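DNA polymerase beta (Leishmania infantum, PDB 4P4M) adds deoxynucleotides to the 3' end of a DNA primer and probably fills gaps during base excision repair. Local coordinates at residues Asp178-Cys184 and Asp198-Thr204; Arg275-Ser281 and Asn311-Leu315. All coordinates share one frame; numbering follows the deposited sequence. Where two conformers were deposited one is given.

Contact 1: residues Asp178-Cys184 and Asp198-Thr204. With MG (magnesium ion), chain E; D3T (2',3'-dideoxy-thymidine-5'-triphosphate), chain D.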
ATOM      1  N   ASP A 178     -18.576  -5.539  11.023  1.00 22.98           N
ATOM      2  CA  ASP A 178     -18.827  -4.672   9.855  1.00 24.32           C
ATOM      3  C   ASP A 178     -17.593  -4.505   8.962  1.00 22.16           C
ATOM      4  O   ASP A 178     -17.703  -4.011   7.837  1.00 18.64           O
ATOM      5  CB  ASP A 178     -19.299  -3.267  10.269  1.00 20.71           C
ATOM      6  CG  ASP A 178     -20.729  -3.242  10.774  1.00 32.85           C
ATOM      7  OD1 ASP A 178     -21.483  -4.196  10.509  1.00 30.94           O
ATOM      8  OD2 ASP A 178     -21.092  -2.245  11.434  1.00 34.26           O
ATOM      9  N   PHE A 179     -16.419  -4.885   9.470  1.00 21.44           N
ATOM     10  CA  PHE A 179     -15.164  -4.672   8.748  1.00 18.84           C
ATOM     11  C   PHE A 179     -14.452  -5.974   8.371  1.00 22.54           C
ATOM     12  O   PHE A 179     -14.679  -7.015   8.978  1.00 22.23           O
ATOM     13  CB  PHE A 179     -14.219  -3.771   9.567  1.00 17.16           C
ATOM     14  CG  PHE A 179     -14.586  -2.312   9.515  1.00 19.52           C
ATOM     15  CD1 PHE A 179     -15.460  -1.766  10.437  1.00 22.83           C
ATOM     16  CD2 PHE A 179     -14.057  -1.488   8.528  1.00 22.71           C
ATOM     17  CE1 PHE A 179     -15.802  -0.422  10.383  1.00 21.41           C
ATOM     18  CE2 PHE A 179     -14.389  -0.143   8.474  1.00 22.77           C
ATOM     19  CZ  PHE A 179     -15.261   0.388   9.399  1.00 22.57           C
ATOM     20  N   SER A 180     -13.597  -5.913   7.353  1.00 18.53           N
ATOM     21  CA  SER A 180     -12.766  -7.064   7.016  1.00 20.06           C
ATOM     22  C   SER A 180     -11.360  -6.653   6.565  1.00 22.97           C
ATOM     23  O   SER A 180     -11.133  -5.503   6.171  1.00 16.49           O
ATOM     24  CB  SER A 180     -13.444  -7.903   5.932  1.00 27.06           C
ATOM     25  OG  SER A 180     -13.505  -7.175   4.726  1.00 31.33           O
ATOM     26  N   ILE A 181     -10.434  -7.610   6.631  1.00 19.73           N
ATOM     27  CA  ILE A 181      -9.054  -7.438   6.164  1.00 18.42           C
ATOM     28  C   ILE A 181      -8.736  -8.457   5.068  1.00 20.82           C
ATOM     29  O   ILE A 181      -9.054  -9.650   5.206  1.00 21.30           O
ATOM     30  CB  ILE A 181      -8.030  -7.645   7.318  1.00 23.39           C
ATOM     31  CG1 ILE A 181      -8.088  -6.499   8.325  1.00 22.76           C
ATOM     32  CG2 ILE A 181      -6.608  -7.784   6.750  1.00 26.67           C
ATOM     33  CD1 ILE A 181      -7.359  -5.227   7.871  1.00 25.55           C
ATOM     34  N   LEU A 182      -8.111  -7.983   3.988  1.00 17.43           N
ATOM     35  CA  LEU A 182      -7.647  -8.832   2.881  1.00 22.75           C
ATOM     36  C   LEU A 182      -6.185  -8.487   2.569  1.00 24.03           C
ATOM     37  O   LEU A 182      -5.844  -7.312   2.412  1.00 20.39           O
ATOM     38  CB  LEU A 182      -8.494  -8.591   1.621  1.00 24.56           C
ATOM     39  CG  LEU A 182      -9.994  -8.927   1.661  1.00 45.60           C
ATOM     40  CD1 LEU A 182     -10.812  -8.045   0.706  1.00 50.34           C
ATOM     41  CD2 LEU A 182     -10.235 -10.412   1.370  1.00 41.02           C
ATOM     42  N   ILE A 183      -5.328  -9.499   2.473  1.00 19.40           N
ATOM     43  CA  ILE A 183      -3.919  -9.272   2.144  1.00 18.97           C
ATOM     44  C   ILE A 183      -3.700  -9.520   0.650  1.00 20.78           C
ATOM     45  O   ILE A 183      -4.016 -10.601   0.145  1.00 21.13           O
ATOM     46  CB  ILE A 183      -2.976 -10.192   2.964  1.00 25.76           C
ATOM     47  CG1 ILE A 183      -3.273 -10.079   4.471  1.00 28.87           C
ATOM     48  CG2 ILE A 183      -1.513  -9.866   2.660  1.00 19.12           C
ATOM     49  CD1 ILE A 183      -3.148  -8.652   5.050  1.00 23.81           C
ATOM     50  N   CYS A 184      -3.164  -8.522  -0.048  1.00 18.75           N
ATOM     51  CA  CYS A 184      -2.950  -8.598  -1.495  1.00 18.14           C
ATOM     52  C   CYS A 184      -1.461  -8.669  -1.833  1.00 20.66           C
ATOM     53  O   CYS A 184      -0.752  -9.480  -1.265  1.00 17.56           O
ATOM     54  CB  CYS A 184      -3.625  -7.419  -2.199  1.00 18.30           C
ATOM     55  SG  CYS A 184      -5.434  -7.418  -1.957  1.00 23.04           S
ATOM     56  N   ASP A 198       0.750  -6.018   2.152  1.00 17.08           N
ATOM     57  CA  ASP A 198      -0.217  -5.076   1.578  1.00 20.46           C
ATOM     58  C   ASP A 198      -1.640  -5.442   1.973  1.00 21.69           C
ATOM     59  O   ASP A 198      -2.202  -6.420   1.460  1.00 20.51           O
ATOM     60  CB  ASP A 198      -0.125  -5.055   0.044  1.00 23.09           C
ATOM     61  CG  ASP A 198       1.255  -4.650  -0.453  1.00 24.60           C
ATOM     62  OD1 ASP A 198       1.699  -3.516  -0.170  1.00 25.20           O
ATOM     63  OD2 ASP A 198       1.896  -5.476  -1.135  1.00 20.44           O
ATOM     64  N   ALA A 199      -2.229  -4.660   2.874  1.00 16.99           N
ATOM     65  CA  ALA A 199      -3.556  -4.979   3.386  1.00 19.22           C
ATOM     66  C   ALA A 199      -4.617  -3.976   2.913  1.00 16.95           C
ATOM     67  O   ALA A 199      -4.334  -2.781   2.778  1.00 17.78           O
ATOM     68  CB  ALA A 199      -3.532  -5.038   4.918  1.00 18.42           C
ATOM     69  N   ILE A 200      -5.823  -4.481   2.652  1.00 15.84           N
ATOM     70  CA  ILE A 200      -7.007  -3.641   2.443  1.00 16.64           C
ATOM     71  C   ILE A 200      -7.949  -3.791   3.629  1.00 15.43           C
ATOM     72  O   ILE A 200      -8.290  -4.909   4.037  1.00 18.97           O
ATOM     73  CB  ILE A 200      -7.797  -4.044   1.162  1.00 16.16           C
ATOM     74  CG1 ILE A 200      -6.938  -3.854  -0.087  1.00 18.11           C
ATOM     75  CG2 ILE A 200      -9.121  -3.235   1.055  1.00 15.86           C
ATOM     76  CD1 ILE A 200      -7.550  -4.503  -1.353  1.00 25.94           C
ATOM     77  N   LEU A 201      -8.351  -2.655   4.193  1.00 14.49           N
ATOM     78  CA  LEU A 201      -9.374  -2.614   5.228  1.00 13.16           C
ATOM     79  C   LEU A 201     -10.653  -2.055   4.596  1.00 13.63           C
ATOM     80  O   LEU A 201     -10.623  -0.998   3.976  1.00 15.94           O
ATOM     81  CB  LEU A 201      -8.896  -1.716   6.375  1.00 15.02           C
ATOM     82  CG  LEU A 201      -9.885  -1.391   7.497  1.00 16.84           C
ATOM     83  CD1 LEU A 201     -10.264  -2.660   8.275  1.00 17.21           C
ATOM     84  CD2 LEU A 201      -9.307  -0.318   8.427  1.00 18.76           C
ATOM     85  N   SER A 202     -11.773  -2.760   4.735  1.00 15.48           N
ATOM     86  CA  SER A 202     -13.014  -2.293   4.118  1.00 16.11           C
ATOM     87  C   SER A 202     -14.260  -2.794   4.849  1.00 21.85           C
ATOM     88  O   SER A 202     -14.215  -3.818   5.539  1.00 18.90           O
ATOM     89  CB  SER A 202     -13.071  -2.732   2.650  1.00 23.01           C
ATOM     90  OG  SER A 202     -13.136  -4.154   2.529  1.00 18.98           O
ATOM     91  N   ARG A 203     -15.368  -2.067   4.704  1.00 17.83           N
ATOM     92  CA  ARG A 203     -16.646  -2.520   5.260  1.00 16.90           C
ATOM     93  C   ARG A 203     -17.239  -3.629   4.391  1.00 18.43           C
ATOM     94  O   ARG A 203     -17.090  -3.620   3.168  1.00 21.45           O
ATOM     95  CB  ARG A 203     -17.632  -1.345   5.396  1.00 19.35           C
ATOM     96  CG  ARG A 203     -17.253  -0.357   6.526  1.00 20.85           C
ATOM     97  CD  ARG A 203     -18.138   0.908   6.495  1.00 20.30           C
ATOM     98  NE  ARG A 203     -19.537   0.668   6.895  1.00 20.25           N
ATOM     99  CZ  ARG A 203     -19.933   0.540   8.157  1.00 24.13           C
ATOM    100  NH1 ARG A 203     -19.040   0.614   9.138  1.00 24.29           N
ATOM    101  NH2 ARG A 203     -21.217   0.344   8.449  1.00 22.56           N
ATOM    102  N   THR A 204     -17.922  -4.584   5.018  1.00 18.67           N
ATOM    103  CA  THR A 204     -18.467  -5.718   4.283  1.00 22.90           C
ATOM    104  C   THR A 204     -19.730  -5.332   3.506  1.00 25.23           C
ATOM    105  O   THR A 204     -20.345  -4.289   3.762  1.00 22.32           O
ATOM    106  CB  THR A 204     -18.850  -6.866   5.227  1.00 26.77           C
ATOM    107  OG1 THR A 204     -19.955  -6.446   6.038  1.00 27.33           O
ATOM    108  CG2 THR A 204     -17.659  -7.268   6.125  1.00 22.81           C
TER
HETATM  109 MG    MG E 402       3.976  -5.827  -1.625  1.00 25.33          MG
HETATM  110  PA  D3T D 401       4.560  -3.560  -3.904  1.00 23.55           P
HETATM  111  O1A D3T D 401       4.345  -3.848  -2.457  1.00 18.46           O
HETATM  112  O2A D3T D 401       5.483  -2.406  -4.176  1.00 19.67           O
HETATM  113  O5' D3T D 401       3.040  -2.645  -4.107  1.00 27.45           O
HETATM  114  C5' D3T D 401       1.927  -3.353  -3.889  1.00 25.03           C
HETATM  115  C4' D3T D 401       0.877  -3.162  -5.053  1.00 20.59           C
HETATM  116  O4' D3T D 401       0.738  -1.778  -5.387  1.00 19.83           O
HETATM  117  C1' D3T D 401       0.546  -1.639  -6.755  1.00 19.83           C
HETATM  118  N1  D3T D 401       1.546  -0.676  -7.308  1.00 20.55           N
HETATM  119  C6  D3T D 401       2.858  -0.733  -6.869  1.00 22.42           C
HETATM  120  C2  D3T D 401       1.151   0.273  -8.331  1.00 20.17           C
HETATM  121  O2  D3T D 401       0.013   0.326  -8.731  1.00 21.30           O
HETATM  122  N3  D3T D 401       2.157   1.135  -8.837  1.00 23.70           N
HETATM  123  C4  D3T D 401       3.390   1.025  -8.361  1.00 24.68           C
HETATM  124  O4  D3T D 401       4.321   1.862  -8.863  1.00 21.66           O
HETATM  125  C5  D3T D 401       3.837   0.110  -7.361  1.00 23.30           C
HETATM  126  C5M D3T D 401       5.251   0.105  -6.935  1.00 27.94           C
HETATM  127  C2' D3T D 401       0.734  -3.011  -7.441  1.00 24.15           C
HETATM  128  C3' D3T D 401       1.371  -3.844  -6.349  1.00 21.97           C
HETATM  129  O3A D3T D 401       4.306  -4.603  -5.019  1.00 30.73           O
HETATM  130  PB  D3T D 401       4.429  -6.317  -4.723  1.00 22.77           P
HETATM  131  O1B D3T D 401       3.470  -6.456  -3.590  1.00 17.64           O
HETATM  132  O2B D3T D 401       3.897  -6.704  -6.072  1.00 23.22           O
HETATM  133  O3B D3T D 401       5.840  -6.856  -4.447  1.00 30.07           O
HETATM  134  PG  D3T D 401       6.806  -7.013  -3.052  1.00 23.74           P
HETATM  135  O1G D3T D 401       6.025  -6.452  -1.901  1.00 19.10           O
HETATM  136  O2G D3T D 401       8.028  -6.178  -3.402  1.00 25.69           O
HETATM  137  O3G D3T D 401       7.030  -8.504  -2.926  1.00 20.20           O
HETATM  138  O   HOH W   1     -19.350  -0.217  12.028  1.00 35.50           O
HETATM  139  O   HOH W   2     -10.916  -5.814   3.011  1.00 21.63           O
HETATM  140  O   HOH W   3       1.287  -8.551   0.587  1.00 20.30           O
HETATM  141  O   HOH W   4       3.544  -7.875  -0.710  1.00 21.30           O
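Phe179 and Arg203 face each other near one end of an antiparallel strand pair, where the aliphatic part of the arginine covers the ring while its charged tip meets a water, Asp178 and Pro208 O. Arg203 CB lies 3.6 Å from Asp178 O. Next, chi1 of -71° turns Arg203 CG away from its own carbonyl and out over one face of the Phe179 ring, 3.8 Å from the ring centroid and offset toward the rim, a CH-pi contact. CD skirts the ring at CZ, and a bend at chi3 turns the guanidinium so that its plane stands 82° to the ring. At the tip, Arg203 NH2 is hydrogen-bonded to Pro208 O, while its salt bridge to Asp178 OD2 is long, at 4.0 Å. NH1 gives a hydrogen to a water in the guanidinium plane, which in turn donates to Asp178 OD2.

Beyond this end the backbones pair regularly, Leu182 and Ile200 exchanging both bonds; the one from Ile200 N to Leu182 O, at 2.8 Å, is nearly straight (171°). On the face shared with Phe179, Ile181 CD1 meets Leu201 CD1 and Ile183 CD1 meets Ala199 CB at 3.6 Å; Phe179, Ile181 and Leu201 pack on Cys171 of helix 157-175. The other face carries Ser180 and Ser202, whose hydroxyls share a water, though Ser180 holds it weakly. There Ile200 turns its apolar chain to Ala285 and Phe289 of helix 282-290, its CD1 against Cys184 SG.

At the far end Cys184 N bonds to Asp198 O, while Asp198 OD2 binds magnesium at 2.2 Å, alongside Asp196 and oxygens of all three phosphates of the dideoxynucleotide. A carboxylate suits this place as a hard, anionic ligand. The arrangement is that of the nucleotidyltransferase palm of family X polymerases, with metal-binding aspartates carried on a central strand.

Contact 2: residues Arg275-Ser281 and Asn311-Leu315. With nucleotides of chain C.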
ATOM      1  N   ARG A 275      -4.511   0.072   3.457  1.00 14.79           N
ATOM      2  CA  ARG A 275      -5.325   1.039   2.709  0.50 14.09           C
ATOM      3  C   ARG A 275      -6.798   0.847   3.065  1.00 17.59           C
ATOM      4  O   ARG A 275      -7.319  -0.270   3.033  1.00 18.37           O
ATOM      5  CB  ARG A 275      -5.135   0.921   1.178  0.50 17.64           C
ATOM      6  CG  ARG A 275      -3.838   1.529   0.581  0.50 23.68           C
ATOM      7  CD  ARG A 275      -3.857   3.072   0.448  0.50 11.91           C
ATOM      8  NE  ARG A 275      -4.999   3.587  -0.316  0.50 29.77           N
ATOM      9  CZ  ARG A 275      -4.907   4.108  -1.539  0.50 24.46           C
ATOM     10  NH1 ARG A 275      -3.721   4.193  -2.119  0.50 19.62           N
ATOM     11  NH2 ARG A 275      -5.994   4.554  -2.179  0.50 12.35           N
ATOM     12  N   LEU A 276      -7.464   1.947   3.415  1.00 16.52           N
ATOM     13  CA  LEU A 276      -8.891   1.928   3.749  1.00 12.90           C
ATOM     14  C   LEU A 276      -9.702   2.233   2.479  1.00 15.03           C
ATOM     15  O   LEU A 276      -9.473   3.258   1.832  1.00 14.97           O
ATOM     16  CB  LEU A 276      -9.195   2.985   4.830  1.00 16.16           C
ATOM     17  CG  LEU A 276     -10.668   3.181   5.230  1.00 17.66           C
ATOM     18  CD1 LEU A 276     -11.311   1.909   5.825  1.00 13.52           C
ATOM     19  CD2 LEU A 276     -10.823   4.383   6.213  1.00 15.62           C
ATOM     20  N   ILE A 277     -10.632   1.344   2.125  1.00 14.29           N
ATOM     21  CA  ILE A 277     -11.303   1.381   0.811  1.00 13.25           C
ATOM     22  C   ILE A 277     -12.819   1.240   0.983  1.00 15.72           C
ATOM     23  O   ILE A 277     -13.269   0.427   1.792  1.00 15.92           O
ATOM     24  CB  ILE A 277     -10.798   0.215  -0.097  1.00 15.67           C
ATOM     25  CG1 ILE A 277      -9.297   0.352  -0.402  1.00 17.68           C
ATOM     26  CG2 ILE A 277     -11.627   0.112  -1.414  1.00 13.25           C
ATOM     27  CD1 ILE A 277      -8.917   1.595  -1.226  1.00 20.55           C
ATOM     28  N   GLU A 278     -13.600   2.040   0.246  1.00 15.35           N
ATOM     29  CA  GLU A 278     -15.067   1.959   0.296  1.00 16.29           C
ATOM     30  C   GLU A 278     -15.564   0.618  -0.260  1.00 15.88           C
ATOM     31  O   GLU A 278     -14.990   0.075  -1.207  1.00 16.93           O
ATOM     32  CB  GLU A 278     -15.727   3.103  -0.500  1.00 17.17           C
ATOM     33  CG  GLU A 278     -15.476   4.535   0.036  1.00 16.37           C
ATOM     34  CD  GLU A 278     -16.368   4.926   1.224  1.00 19.82           C
ATOM     35  OE1 GLU A 278     -17.393   4.253   1.482  1.00 19.11           O
ATOM     36  OE2 GLU A 278     -16.042   5.932   1.896  1.00 20.07           O
ATOM     37  N   THR A 279     -16.660   0.111   0.296  1.00 15.54           N
ATOM     38  CA  THR A 279     -17.194  -1.194  -0.118  1.00 17.64           C
ATOM     39  C   THR A 279     -17.338  -1.375  -1.641  1.00 17.67           C
ATOM     40  O   THR A 279     -16.857  -2.375  -2.207  1.00 14.87           O
ATOM     41  CB  THR A 279     -18.544  -1.503   0.571  1.00 20.57           C
ATOM     42  OG1 THR A 279     -18.375  -1.436   1.990  1.00 19.51           O
ATOM     43  CG2 THR A 279     -19.036  -2.911   0.189  1.00 22.57           C
ATOM     44  N   LYS A 280     -17.991  -0.426  -2.313  1.00 15.62           N
ATOM     45  CA  LYS A 280     -18.211  -0.561  -3.763  1.00 16.87           C
ATOM     46  C   LYS A 280     -16.905  -0.569  -4.565  1.00 22.29           C
ATOM     47  O   LYS A 280     -16.889  -0.978  -5.740  1.00 19.77           O
ATOM     48  CB  LYS A 280     -19.132   0.550  -4.299  1.00 19.43           C
ATOM     49  CG  LYS A 280     -18.479   1.934  -4.282  1.00 16.09           C
ATOM     50  CD  LYS A 280     -19.359   3.030  -4.935  1.00 24.10           C
ATOM     51  CE  LYS A 280     -20.563   3.405  -4.073  1.00 27.51           C
ATOM     52  NZ  LYS A 280     -21.318   4.589  -4.640  1.00 26.31           N
ATOM     53  N   SER A 281     -15.820  -0.096  -3.948  1.00 17.58           N
ATOM     54  CA  SER A 281     -14.508  -0.050  -4.610  1.00 14.16           C
ATOM     55  C   SER A 281     -13.663  -1.309  -4.408  1.00 17.74           C
ATOM     56  O   SER A 281     -12.566  -1.417  -4.953  1.00 15.83           O
ATOM     57  CB  SER A 281     -13.707   1.170  -4.108  1.00 17.64           C
ATOM     58  OG  SER A 281     -14.306   2.389  -4.528  1.00 16.41           O
ATOM     59  N   ASN A 311      -8.830   2.874 -11.769  1.00 17.46           N
ATOM     60  CA  ASN A 311      -8.001   3.047 -10.570  1.00 22.02           C
ATOM     61  C   ASN A 311      -8.526   2.141  -9.448  1.00 18.84           C
ATOM     62  O   ASN A 311      -9.362   1.267  -9.701  1.00 16.27           O
ATOM     63  CB  ASN A 311      -7.928   4.532 -10.145  1.00 18.37           C
ATOM     64  CG  ASN A 311      -9.297   5.125  -9.849  1.00 19.26           C
ATOM     65  OD1 ASN A 311     -10.202   4.416  -9.414  1.00 17.52           O
ATOM     66  ND2 ASN A 311      -9.457   6.434 -10.093  1.00 21.30           N
ATOM     67  N   GLU A 312      -8.039   2.317  -8.219  1.00 16.05           N
ATOM     68  CA  GLU A 312      -8.491   1.437  -7.136  1.00 18.38           C
ATOM     69  C   GLU A 312      -9.948   1.671  -6.759  1.00 19.81           C
ATOM     70  O   GLU A 312     -10.592   0.788  -6.179  1.00 15.52           O
ATOM     71  CB  GLU A 312      -7.604   1.554  -5.882  1.00 18.06           C
ATOM     72  CG  GLU A 312      -7.480   2.973  -5.306  1.00 17.83           C
ATOM     73  CD  GLU A 312      -6.234   3.698  -5.803  1.00 24.99           C
ATOM     74  OE1 GLU A 312      -6.002   3.750  -7.036  1.00 22.09           O
ATOM     75  OE2 GLU A 312      -5.474   4.210  -4.951  1.00 23.34           O
ATOM     76  N   TYR A 313     -10.462   2.854  -7.092  1.00 18.68           N
ATOM     77  CA  TYR A 313     -11.801   3.250  -6.668  1.00 15.94           C
ATOM     78  C   TYR A 313     -12.907   2.796  -7.615  1.00 16.45           C
ATOM     79  O   TYR A 313     -14.066   2.658  -7.201  1.00 19.00           O
ATOM     80  CB  TYR A 313     -11.865   4.763  -6.459  1.00 17.35           C
ATOM     81  CG  TYR A 313     -10.847   5.252  -5.458  1.00 17.46           C
ATOM     82  CD1 TYR A 313     -10.890   4.820  -4.138  1.00 16.62           C
ATOM     83  CD2 TYR A 313      -9.839   6.143  -5.828  1.00 18.40           C
ATOM     84  CE1 TYR A 313      -9.947   5.255  -3.208  1.00 14.73           C
ATOM     85  CE2 TYR A 313      -8.899   6.586  -4.901  1.00 20.01           C
ATOM     86  CZ  TYR A 313      -8.969   6.140  -3.591  1.00 18.57           C
ATOM     87  OH  TYR A 313      -8.057   6.571  -2.640  1.00 18.80           O
ATOM     88  N   GLY A 314     -12.564   2.554  -8.879  1.00 18.73           N
ATOM     89  CA  GLY A 314     -13.584   2.081  -9.810  1.00 17.60           C
ATOM     90  C   GLY A 314     -13.146   2.021 -11.260  1.00 16.68           C
ATOM     91  O   GLY A 314     -11.997   2.339 -11.584  1.00 15.87           O
ATOM     92  N   LEU A 315     -14.065   1.581 -12.118  1.00 17.37           N
ATOM     93  CA  LEU A 315     -13.890   1.609 -13.571  1.00 17.79           C
ATOM     94  C   LEU A 315     -14.871   2.651 -14.092  1.00 18.63           C
ATOM     95  O   LEU A 315     -16.080   2.508 -13.885  1.00 19.52           O
ATOM     96  CB  LEU A 315     -14.207   0.225 -14.174  1.00 16.05           C
ATOM     97  CG  LEU A 315     -14.192   0.071 -15.705  1.00 22.61           C
ATOM     98  CD1 LEU A 315     -12.778   0.302 -16.280  1.00 18.99           C
ATOM     99  CD2 LEU A 315     -14.723  -1.300 -16.130  1.00 23.92           C
TER
ATOM    100  P    DA C   3      -6.218   8.717 -10.183  1.00 22.92           P
ATOM    101  OP1  DA C   3      -7.675   8.653  -9.918  1.00 22.40           O
ATOM    102  OP2  DA C   3      -5.607   9.956 -10.718  1.00 24.00           O
ATOM    103  O5'  DA C   3      -5.432   8.385  -8.838  1.00 22.26           O
ATOM    104  C5'  DA C   3      -5.725   7.190  -8.118  1.00 22.84           C
ATOM    105  C4'  DA C   3      -4.865   7.152  -6.869  1.00 23.95           C
ATOM    106  O4'  DA C   3      -3.485   6.909  -7.242  1.00 24.87           O
ATOM    107  C3'  DA C   3      -4.891   8.454  -6.073  1.00 25.46           C
ATOM    108  O3'  DA C   3      -5.422   8.139  -4.805  1.00 22.30           O
ATOM    109  C2'  DA C   3      -3.421   8.850  -5.953  1.00 30.77           C
ATOM    110  C1'  DA C   3      -2.654   7.584  -6.330  1.00 31.95           C
ATOM    111  N9   DA C   3      -1.384   7.914  -6.973  1.00 25.84           N
ATOM    112  C8   DA C   3      -1.222   8.566  -8.165  1.00 24.46           C
ATOM    113  N7   DA C   3       0.037   8.750  -8.500  1.00 24.79           N
ATOM    114  C5   DA C   3       0.749   8.188  -7.451  1.00 22.35           C
ATOM    115  C6   DA C   3       2.130   8.073  -7.203  1.00 26.74           C
ATOM    116  N6   DA C   3       3.071   8.539  -8.045  1.00 25.94           N
ATOM    117  N1   DA C   3       2.504   7.466  -6.054  1.00 30.36           N
ATOM    118  C2   DA C   3       1.558   7.011  -5.216  1.00 23.94           C
ATOM    119  N3   DA C   3       0.232   7.071  -5.342  1.00 21.18           N
ATOM    120  C4   DA C   3      -0.114   7.673  -6.494  1.00 22.03           C
ATOM    121  P    DC C   4      -5.720   9.291  -3.719  1.00 22.35           P
ATOM    122  OP1  DC C   4      -7.027   8.984  -3.093  1.00 21.14           O
ATOM    123  OP2  DC C   4      -5.487  10.615  -4.344  1.00 21.51           O
ATOM    124  O5'  DC C   4      -4.571   9.083  -2.627  1.00 20.19           O
ATOM    125  C5'  DC C   4      -4.426   7.828  -1.955  1.00 15.51           C
ATOM    126  C4'  DC C   4      -3.450   7.951  -0.798  1.00 19.59           C
ATOM    127  O4'  DC C   4      -2.100   8.011  -1.344  1.00 20.45           O
ATOM    128  C3'  DC C   4      -3.626   9.176   0.097  1.00 18.22           C
ATOM    129  O3'  DC C   4      -3.413   8.706   1.432  1.00 19.41           O
ATOM    130  C2'  DC C   4      -2.550  10.146  -0.409  1.00 21.97           C
ATOM    131  C1'  DC C   4      -1.464   9.210  -0.963  1.00 21.78           C
ATOM    132  N1   DC C   4      -0.750   9.722  -2.189  1.00 23.66           N
ATOM    133  C2   DC C   4       0.643   9.625  -2.233  1.00 27.06           C
ATOM    134  O2   DC C   4       1.226   9.131  -1.259  1.00 24.58           O
ATOM    135  N3   DC C   4       1.314  10.080  -3.325  1.00 24.24           N
ATOM    136  C4   DC C   4       0.635  10.604  -4.348  1.00 27.06           C
ATOM    137  N4   DC C   4       1.350  11.032  -5.403  1.00 25.92           N
ATOM    138  C5   DC C   4      -0.793  10.718  -4.327  1.00 23.75           C
ATOM    139  C6   DC C   4      -1.446  10.264  -3.241  1.00 24.54           C
TER
HETATM  140  O   HOH W   5      -2.917   4.560  -4.747  1.00 40.14           O
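Ser281, small enough to approach the turn 311-315, directs OG to Tyr313 O at 2.7 Å, the tight point of this contact. Tyr313 packs closely within the turn too, the CG of Glu312 lying over the centre of its ring, 3.7 Å above the plane.

The turn between strands 308-310 and 315-317 keeps its shape through Asn311, whose OD1 accepts from Tyr313 N, an Asx turn, and from Gly314 N. It lies in the thumb of the family X polymerase fold and meets the DNA: Asn311 ND2 donates to OP1 of DA3 of chain C, and the hydroxyl of Tyr313 donates to OP1 of DC4 of chain C at 2.7 Å.

Packing is looser toward Ile277, whose CD1 comes only within 4.3 Å of Tyr313 CE1. Arg275 is less certain, being modelled in two conformers. In the conformer described, bends at chi2 and chi3 bring Arg275 NH2 to 2.8 Å from Glu312 OE2, on the anti lone pair of that oxygen. This salt bridge is skewed, with OE2 lying 28° out of the guanidinium plane; NH1 adds a weak bond to the same oxygen. On its DNA side, in this conformer, a water accepts from Arg275 NH1 and lies 2.6 Å from Glu312 OE2, while C5' of DC4 of chain C lies over one face of the guanidinium, 3.6 Å from Arg275 NH2.

Overall arrangement
From the N-terminal side, helix 157-175 leads into strand 179-183. After helix 185-188 the chain returns along strand 193-203, and contact 1 closes this short loop of the palm. Contact 2 opens later, when strand 270-277 runs parallel to strand 193-203 in the same sheet; it closes across helices 282-290 and 293-305 to reach turn 311-315. The two contacts therefore follow in series, neither nested nor crossed. They meet where strands 193-203 and 270-277 run side by side: Leu201 N lies 2.8 Å from Arg275 O, and Arg203 O probably bonds to Thr279 OG1. Together they connect the metal-bearing sheet with the DNA-binding turn, and helix 282-290 packs against both.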